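Local coordinates for protein probable oxidoreductase (Mycobacterium abscessus, PDB 4EYE) that is a probable oxidoreductase of the quinone oxidoreductase-like, medium-chain dehydrogenase/reductase type, and probably uses a nicotinamide cofactor, at residues Ala175-Ala180 and Glu198-Val203; Phe149-Arg154 and Lys181-Lys186. All blocks are in the same frame, centred on the assembly; numbering follows the deposited sequence.

How the contacts relate
Helix 171-182 is common to both contacts: contact 1 packs its 175-180 part against helix 197-203, while contact 2 joins its C-terminal end, through 181-186, to helix 143-154. The centres of the two contacts lie about 13 Å apart. They are tied together through Y151 of contact 2, whose OH lies 2.6 Å from O of A176 and 3.5 Å from CB of A180, both in contact 1, and by N of A185, 2.9 Å from O of A180. Along the chain the four segments alternate, 149-154, 175-180, 181-186, 198-203. Both contacts belong to the Rossmann-like, probably cofactor-binding half of the enzyme.

Contact 1. Residues Ala175-Ala180 and Glu198-Val203; sequences AAIQIA and EFVKSV
Segments 175-180 and 198-203 run nearly parallel as helices, their N-to-C directions 27° apart (signed crossing angle -27°) and their axes 10.1 Å apart at closest approach; the CA atoms of Q178 and V203 are the closest pair, 6.6 Å apart. V203 carries the contact through CG1, which reaches toward helix 171-182 because it stands anti to its own backbone N (chi1 174°). That methyl lies 3.4 Å from CG of Q178 and 3.9 Å from CG2 of I177, and the side chains cross at about a right angle. One turn earlier on the second helix, CG1 of V200 meets CD1 of I177 at 3.9 Å, so that the two branches of I177 serve two valines. The helices follow successive strands, 162-165 and 186-191, of a parallel six-stranded sheet with order 3-2-1-4-5-6, the Rossmann pattern; I177 and V200 also touch strand 186-191, which places the apolar layer against the sheet. No direct hydrogen bond joins the two segments; a water links NE2 of Q178 to O of V203, accepting from NE2 over 2.8 Å and donating to the carbonyl. NE2 also bonds O of R310, while OE1 is bonded to OH of Y144, so both ends of the amide are held. The other methyl of V203, CG2, sits 3.6 Å above the plane of the F199 ring, offset toward its rim.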
ATOM      1  N   ALA A 175      -3.259   4.875   4.247  1.00 15.78           N
ATOM      2  CA  ALA A 175      -2.098   5.665   3.902  1.00 15.74           C
ATOM      3  C   ALA A 175      -2.506   7.052   3.379  1.00 15.85           C
ATOM      4  O   ALA A 175      -1.886   8.067   3.689  1.00 15.92           O
ATOM      5  CB  ALA A 175      -1.212   4.925   2.878  1.00 15.59           C
ATOM      6  N   ALA A 176      -3.574   7.083   2.614  1.00 15.98           N
ATOM      7  CA  ALA A 176      -4.051   8.356   1.991  1.00 16.25           C
ATOM      8  C   ALA A 176      -4.514   9.336   3.079  1.00 16.52           C
ATOM      9  O   ALA A 176      -4.189  10.528   3.017  1.00 16.77           O
ATOM     10  CB  ALA A 176      -5.181   8.050   1.005  1.00 16.28           C
ATOM     11  N   ILE A 177      -5.142   8.803   4.134  1.00 16.72           N
ATOM     12  CA  ILE A 177      -5.534   9.610   5.277  1.00 17.02           C
ATOM     13  C   ILE A 177      -4.310  10.127   6.051  1.00 17.29           C
ATOM     14  O   ILE A 177      -4.210  11.331   6.330  1.00 17.47           O
ATOM     15  CB  ILE A 177      -6.426   8.833   6.289  1.00 17.11           C
ATOM     16  CG1 ILE A 177      -7.753   8.433   5.627  1.00 17.09           C
ATOM     17  CG2 ILE A 177      -6.776   9.706   7.522  1.00 17.43           C
ATOM     18  CD1 ILE A 177      -8.568   7.475   6.466  1.00 17.22           C
ATOM     19  N   GLN A 178      -3.421   9.219   6.454  1.00 17.35           N
ATOM     20  CA  GLN A 178      -2.377   9.598   7.391  1.00 17.71           C
ATOM     21  C   GLN A 178      -1.389  10.534   6.707  1.00 17.95           C
ATOM     22  O   GLN A 178      -0.942  11.513   7.310  1.00 18.83           O
ATOM     23  CB  GLN A 178      -1.627   8.371   7.916  1.00 17.61           C
ATOM     24  CG  GLN A 178      -2.440   7.464   8.815  1.00 17.70           C
ATOM     25  CD  GLN A 178      -1.538   6.508   9.548  1.00 17.66           C
ATOM     26  OE1 GLN A 178      -0.767   5.746   8.915  1.00 17.44           O
ATOM     27  NE2 GLN A 178      -1.561   6.563  10.854  1.00 17.78           N
ATOM     28  N   ILE A 179      -1.075  10.274   5.452  1.00 17.80           N
ATOM     29  CA  ILE A 179      -0.180  11.151   4.738  1.00 18.02           C
ATOM     30  C   ILE A 179      -0.785  12.559   4.486  1.00 18.41           C
ATOM     31  O   ILE A 179      -0.082  13.559   4.592  1.00 18.43           O
ATOM     32  CB  ILE A 179       0.339  10.549   3.437  1.00 17.76           C
ATOM     33  CG1 ILE A 179       1.173   9.289   3.753  1.00 17.62           C
ATOM     34  CG2 ILE A 179       1.166  11.609   2.661  1.00 17.83           C
ATOM     35  CD1 ILE A 179       1.601   8.447   2.576  1.00 17.39           C
ATOM     36  N   ALA A 180      -2.049  12.612   4.109  1.00 18.67           N
ATOM     37  CA  ALA A 180      -2.732  13.897   3.894  1.00 19.20           C
ATOM     38  C   ALA A 180      -2.731  14.720   5.203  1.00 19.99           C
ATOM     39  O   ALA A 180      -2.413  15.920   5.196  1.00 20.17           O
ATOM     40  CB  ALA A 180      -4.163  13.667   3.405  1.00 19.03           C
ATOM     41  N   GLU A 198     -15.275   3.810  12.994  1.00 29.69           N
ATOM     42  CA  GLU A 198     -14.431   4.233  14.137  1.00 30.63           C
ATOM     43  C   GLU A 198     -12.937   4.051  13.839  1.00 27.73           C
ATOM     44  O   GLU A 198     -12.105   4.855  14.266  1.00 27.94           O
ATOM     45  CB  GLU A 198     -14.791   3.473  15.417  1.00 33.00           C
ATOM     46  CG  GLU A 198     -16.227   3.668  15.861  1.00 36.75           C
ATOM     47  CD  GLU A 198     -16.586   5.112  16.087  1.00 40.54           C
ATOM     48  OE1 GLU A 198     -17.771   5.434  15.861  1.00 48.61           O
ATOM     49  OE2 GLU A 198     -15.705   5.928  16.483  1.00 44.39           O
ATOM     50  N   PHE A 199     -12.613   2.988  13.129  1.00 26.16           N
ATOM     51  CA  PHE A 199     -11.239   2.758  12.706  1.00 25.42           C
ATOM     52  C   PHE A 199     -10.745   3.942  11.911  1.00 24.59           C
ATOM     53  O   PHE A 199      -9.699   4.506  12.196  1.00 24.70           O
ATOM     54  CB  PHE A 199     -11.123   1.503  11.865  1.00 24.99           C
ATOM     55  CG  PHE A 199      -9.749   1.338  11.237  1.00 24.46           C
ATOM     56  CD1 PHE A 199      -8.699   0.861  11.986  1.00 24.54           C
ATOM     57  CD2 PHE A 199      -9.520   1.717   9.927  1.00 23.86           C
ATOM     58  CE1 PHE A 199      -7.422   0.722  11.407  1.00 24.66           C
ATOM     59  CE2 PHE A 199      -8.257   1.590   9.356  1.00 23.82           C
ATOM     60  CZ  PHE A 199      -7.211   1.109  10.104  1.00 23.66           C
ATOM     61  N   VAL A 200     -11.513   4.321  10.902  1.00 24.34           N
ATOM     62  CA  VAL A 200     -11.148   5.432  10.031  1.00 24.47           C
ATOM     63  C   VAL A 200     -11.019   6.732  10.790  1.00 25.34           C
ATOM     64  O   VAL A 200     -10.044   7.488  10.589  1.00 24.19           O
ATOM     65  CB  VAL A 200     -12.116   5.517   8.819  1.00 24.61           C
ATOM     66  CG1 VAL A 200     -12.025   6.864   8.139  1.00 24.57           C
ATOM     67  CG2 VAL A 200     -11.780   4.377   7.855  1.00 24.02           C
ATOM     68  N   LYS A 201     -11.982   6.997  11.690  1.00 26.79           N
ATOM     69  CA  LYS A 201     -11.848   8.148  12.579  1.00 28.46           C
ATOM     70  C   LYS A 201     -10.526   8.073  13.363  1.00 27.81           C
ATOM     71  O   LYS A 201      -9.806   9.051  13.450  1.00 28.03           O
ATOM     72  CB  LYS A 201     -13.072   8.247  13.531  1.00 30.95           C
ATOM     73  CG  LYS A 201     -13.195   9.591  14.204  1.00 33.32           C
ATOM     74  CD  LYS A 201     -13.502  10.754  13.250  1.00 34.48           C
ATOM     75  CE  LYS A 201     -13.435  12.100  13.988  1.00 36.83           C
ATOM     76  NZ  LYS A 201     -13.438  13.246  13.014  1.00 37.60           N
ATOM     77  N   SER A 202     -10.193   6.908  13.924  1.00 27.98           N
ATOM     78  CA  SER A 202      -8.966   6.789  14.716  1.00 27.91           C
ATOM     79  C   SER A 202      -7.694   7.029  13.875  1.00 27.33           C
ATOM     80  O   SER A 202      -6.658   7.425  14.402  1.00 27.09           O
ATOM     81  CB  SER A 202      -8.871   5.416  15.392  1.00 28.84           C
ATOM     82  OG  SER A 202      -8.462   4.401  14.463  1.00 28.99           O
ATOM     83  N   VAL A 203      -7.750   6.770  12.574  1.00 26.02           N
ATOM     84  CA  VAL A 203      -6.570   6.979  11.725  1.00 25.58           C
ATOM     85  C   VAL A 203      -6.333   8.485  11.473  1.00 25.78           C
ATOM     86  O   VAL A 203      -5.235   8.905  11.058  1.00 25.69           O
ATOM     87  CB  VAL A 203      -6.737   6.202  10.386  1.00 25.11           C
ATOM     88  CG1 VAL A 203      -5.598   6.526   9.450  1.00 24.68           C
ATOM     89  CG2 VAL A 203      -6.778   4.703  10.672  1.00 25.26           C
TER
HETATM   90  O   HOH W   1      -2.907   7.932  12.860  1.00 27.94           O

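Contact 2. Residues Phe149-Arg154 and Lys181-Lys186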
ATOM      1  N   PHE A 149       4.002   9.732  -3.351  1.00 17.17           N
ATOM      2  CA  PHE A 149       4.075  10.054  -4.768  1.00 17.60           C
ATOM      3  C   PHE A 149       2.800  10.695  -5.320  1.00 17.79           C
ATOM      4  O   PHE A 149       2.876  11.720  -5.974  1.00 18.17           O
ATOM      5  CB  PHE A 149       4.379   8.772  -5.532  1.00 17.65           C
ATOM      6  CG  PHE A 149       4.200   8.875  -7.019  1.00 18.02           C
ATOM      7  CD1 PHE A 149       5.087   9.631  -7.803  1.00 18.36           C
ATOM      8  CD2 PHE A 149       3.217   8.147  -7.649  1.00 18.08           C
ATOM      9  CE1 PHE A 149       4.961   9.666  -9.182  1.00 18.80           C
ATOM     10  CE2 PHE A 149       3.076   8.191  -9.045  1.00 18.50           C
ATOM     11  CZ  PHE A 149       3.951   8.941  -9.803  1.00 18.81           C
ATOM     12  N   ALA A 150       1.639  10.095  -5.047  1.00 17.80           N
ATOM     13  CA  ALA A 150       0.359  10.639  -5.518  1.00 18.18           C
ATOM     14  C   ALA A 150       0.157  12.067  -5.063  1.00 18.44           C
ATOM     15  O   ALA A 150      -0.287  12.936  -5.837  1.00 18.72           O
ATOM     16  CB  ALA A 150      -0.845   9.793  -5.012  1.00 17.88           C
ATOM     17  N   TYR A 151       0.404  12.293  -3.785  1.00 18.52           N
ATOM     18  CA  TYR A 151       0.231  13.633  -3.212  1.00 18.96           C
ATOM     19  C   TYR A 151       1.313  14.640  -3.597  1.00 19.81           C
ATOM     20  O   TYR A 151       1.021  15.775  -4.066  1.00 20.54           O
ATOM     21  CB  TYR A 151       0.183  13.524  -1.699  1.00 18.71           C
ATOM     22  CG  TYR A 151      -1.106  12.983  -1.132  1.00 18.44           C
ATOM     23  CD1 TYR A 151      -2.323  13.234  -1.724  1.00 18.40           C
ATOM     24  CD2 TYR A 151      -1.098  12.249   0.056  1.00 18.23           C
ATOM     25  CE1 TYR A 151      -3.509  12.777  -1.151  1.00 18.36           C
ATOM     26  CE2 TYR A 151      -2.258  11.766   0.602  1.00 18.12           C
ATOM     27  CZ  TYR A 151      -3.457  12.023   0.032  1.00 18.17           C
ATOM     28  OH  TYR A 151      -4.613  11.560   0.673  1.00 18.03           O
ATOM     29  N   ALA A 152       2.561  14.241  -3.467  1.00 20.01           N
ATOM     30  CA  ALA A 152       3.663  15.181  -3.641  1.00 20.57           C
ATOM     31  C   ALA A 152       3.944  15.447  -5.102  1.00 21.25           C
ATOM     32  O   ALA A 152       4.169  16.592  -5.471  1.00 22.51           O
ATOM     33  CB  ALA A 152       4.895  14.660  -2.958  1.00 19.97           C
ATOM     34  N   ARG A 153       3.948  14.417  -5.942  1.00 21.48           N
ATOM     35  CA  ARG A 153       4.360  14.572  -7.314  1.00 22.20           C
ATOM     36  C   ARG A 153       3.192  14.766  -8.272  1.00 22.40           C
ATOM     37  O   ARG A 153       3.209  15.660  -9.109  1.00 22.49           O
ATOM     38  CB  ARG A 153       5.201  13.380  -7.758  1.00 22.67           C
ATOM     39  CG  ARG A 153       5.686  13.450  -9.198  1.00 23.43           C
ATOM     40  CD  ARG A 153       6.905  14.351  -9.365  1.00 24.20           C
ATOM     41  NE  ARG A 153       7.507  14.134 -10.685  1.00 24.33           N
ATOM     42  CZ  ARG A 153       8.799  14.202 -10.950  1.00 24.93           C
ATOM     43  NH1 ARG A 153       9.693  14.438  -9.983  1.00 24.93           N
ATOM     44  NH2 ARG A 153       9.220  13.996 -12.174  1.00 24.98           N
ATOM     45  N   ARG A 154       2.162  13.943  -8.146  1.00 22.40           N
ATOM     46  CA  ARG A 154       1.097  13.946  -9.138  1.00 22.55           C
ATOM     47  C   ARG A 154       0.049  14.999  -8.873  1.00 23.41           C
ATOM     48  O   ARG A 154      -0.291  15.790  -9.765  1.00 23.28           O
ATOM     49  CB  ARG A 154       0.439  12.579  -9.219  1.00 22.01           C
ATOM     50  CG  ARG A 154       1.353  11.489  -9.736  1.00 21.91           C
ATOM     51  CD  ARG A 154       1.835  11.700 -11.172  1.00 22.43           C
ATOM     52  NE  ARG A 154       0.739  11.635 -12.099  1.00 22.53           N
ATOM     53  CZ  ARG A 154       0.394  12.587 -12.969  1.00 23.05           C
ATOM     54  NH1 ARG A 154       1.119  13.673 -13.129  1.00 23.17           N
ATOM     55  NH2 ARG A 154      -0.695  12.401 -13.719  1.00 23.26           N
ATOM     56  N   LYS A 181      -3.036  14.066   6.317  1.00 20.61           N
ATOM     57  CA  LYS A 181      -3.045  14.749   7.630  1.00 21.58           C
ATOM     58  C   LYS A 181      -1.634  15.203   7.945  1.00 21.86           C
ATOM     59  O   LYS A 181      -1.415  16.337   8.363  1.00 22.02           O
ATOM     60  CB  LYS A 181      -3.580  13.843   8.741  1.00 21.93           C
ATOM     61  CG  LYS A 181      -5.058  13.541   8.676  1.00 22.29           C
ATOM     62  CD  LYS A 181      -5.947  14.780   8.627  1.00 23.07           C
ATOM     63  CE  LYS A 181      -5.907  15.631   9.894  1.00 23.93           C
ATOM     64  NZ  LYS A 181      -6.501  16.977   9.575  1.00 24.89           N
ATOM     65  N   GLY A 182      -0.672  14.330   7.655  1.00 21.70           N
ATOM     66  CA  GLY A 182       0.729  14.651   7.830  1.00 21.92           C
ATOM     67  C   GLY A 182       1.168  15.864   7.029  1.00 22.35           C
ATOM     68  O   GLY A 182       2.035  16.598   7.470  1.00 22.64           O
ATOM     69  N   MET A 183       0.576  16.051   5.845  1.00 22.34           N
ATOM     70  CA  MET A 183       0.912  17.182   4.993  1.00 22.86           C
ATOM     71  C   MET A 183       0.072  18.442   5.265  1.00 23.58           C
ATOM     72  O   MET A 183       0.095  19.387   4.482  1.00 24.15           O
ATOM     73  CB  MET A 183       0.799  16.794   3.523  1.00 22.29           C
ATOM     74  CG  MET A 183       1.863  15.809   3.083  1.00 21.84           C
ATOM     75  SD  MET A 183       1.618  15.284   1.386  1.00 21.36           S
ATOM     76  CE  MET A 183       3.197  14.513   1.089  1.00 21.03           C
ATOM     77  N   GLY A 184      -0.690  18.449   6.345  1.00 24.45           N
ATOM     78  CA  GLY A 184      -1.493  19.648   6.713  1.00 25.23           C
ATOM     79  C   GLY A 184      -2.836  19.780   5.989  1.00 25.41           C
ATOM     80  O   GLY A 184      -3.408  20.878   5.967  1.00 25.53           O
ATOM     81  N   ALA A 185      -3.351  18.683   5.415  1.00 24.65           N
ATOM     82  CA  ALA A 185      -4.669  18.692   4.791  1.00 25.12           C
ATOM     83  C   ALA A 185      -5.797  18.356   5.781  1.00 25.56           C
ATOM     84  O   ALA A 185      -5.587  17.752   6.822  1.00 26.41           O
ATOM     85  CB  ALA A 185      -4.752  17.734   3.601  1.00 24.27           C
ATOM     86  N   LYS A 186      -7.005  18.732   5.402  1.00 25.94           N
ATOM     87  CA  LYS A 186      -8.221  18.214   6.031  1.00 26.10           C
ATOM     88  C   LYS A 186      -8.712  17.041   5.215  1.00 24.85           C
ATOM     89  O   LYS A 186      -8.619  17.066   3.990  1.00 24.09           O
ATOM     90  CB  LYS A 186      -9.294  19.298   6.091  1.00 27.96           C
ATOM     91  CG  LYS A 186     -10.607  18.876   6.780  1.00 29.61           C
ATOM     92  CD  LYS A 186     -11.615  20.049   6.972  1.00 31.53           C
ATOM     93  CE  LYS A 186     -12.964  19.531   7.524  1.00 32.61           C
ATOM     94  NZ  LYS A 186     -13.866  20.616   8.032  1.00 35.11           N
TER
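M183 meets Y151 through its sulfur: SD approaches CB of Y151 at 3.8 Å and lies 5.2 Å from the centroid of the ring, 54° off the ring normal, an oblique Met-aromatic contact. The methyl CE continues past the tyrosine to CB of A152, more loosely at 4.4 Å. With CG anti to the carbonyl carbon (chi1 -69°) and the chain extended beyond it, the thioether is carried to helix 143-154. The backbone of M183 is placed by the end of helix 171-182, where G184 (phi 83°) is the C-prime residue of a Schellman motif: N of G184 bonds O of K181 at 3.0 Å, and A185 N to A180 O is the second bond. K181 braces the turn, its NZ donating to O of A185 in the carbonyl plane and salt-bridged to D206. On the opposing side, helix 143-154 finishes with a wider pi-type turn over 150-154, where O of F149 accepts from N of R154 (3.2 Å) as well as from N of R153. Y151 inserts between helix 171-182, which anchors its hydroxyl at A176, and the sheet, resting on V163 and V165 of strand 162-165 and M230 and V232 of strand 228-233.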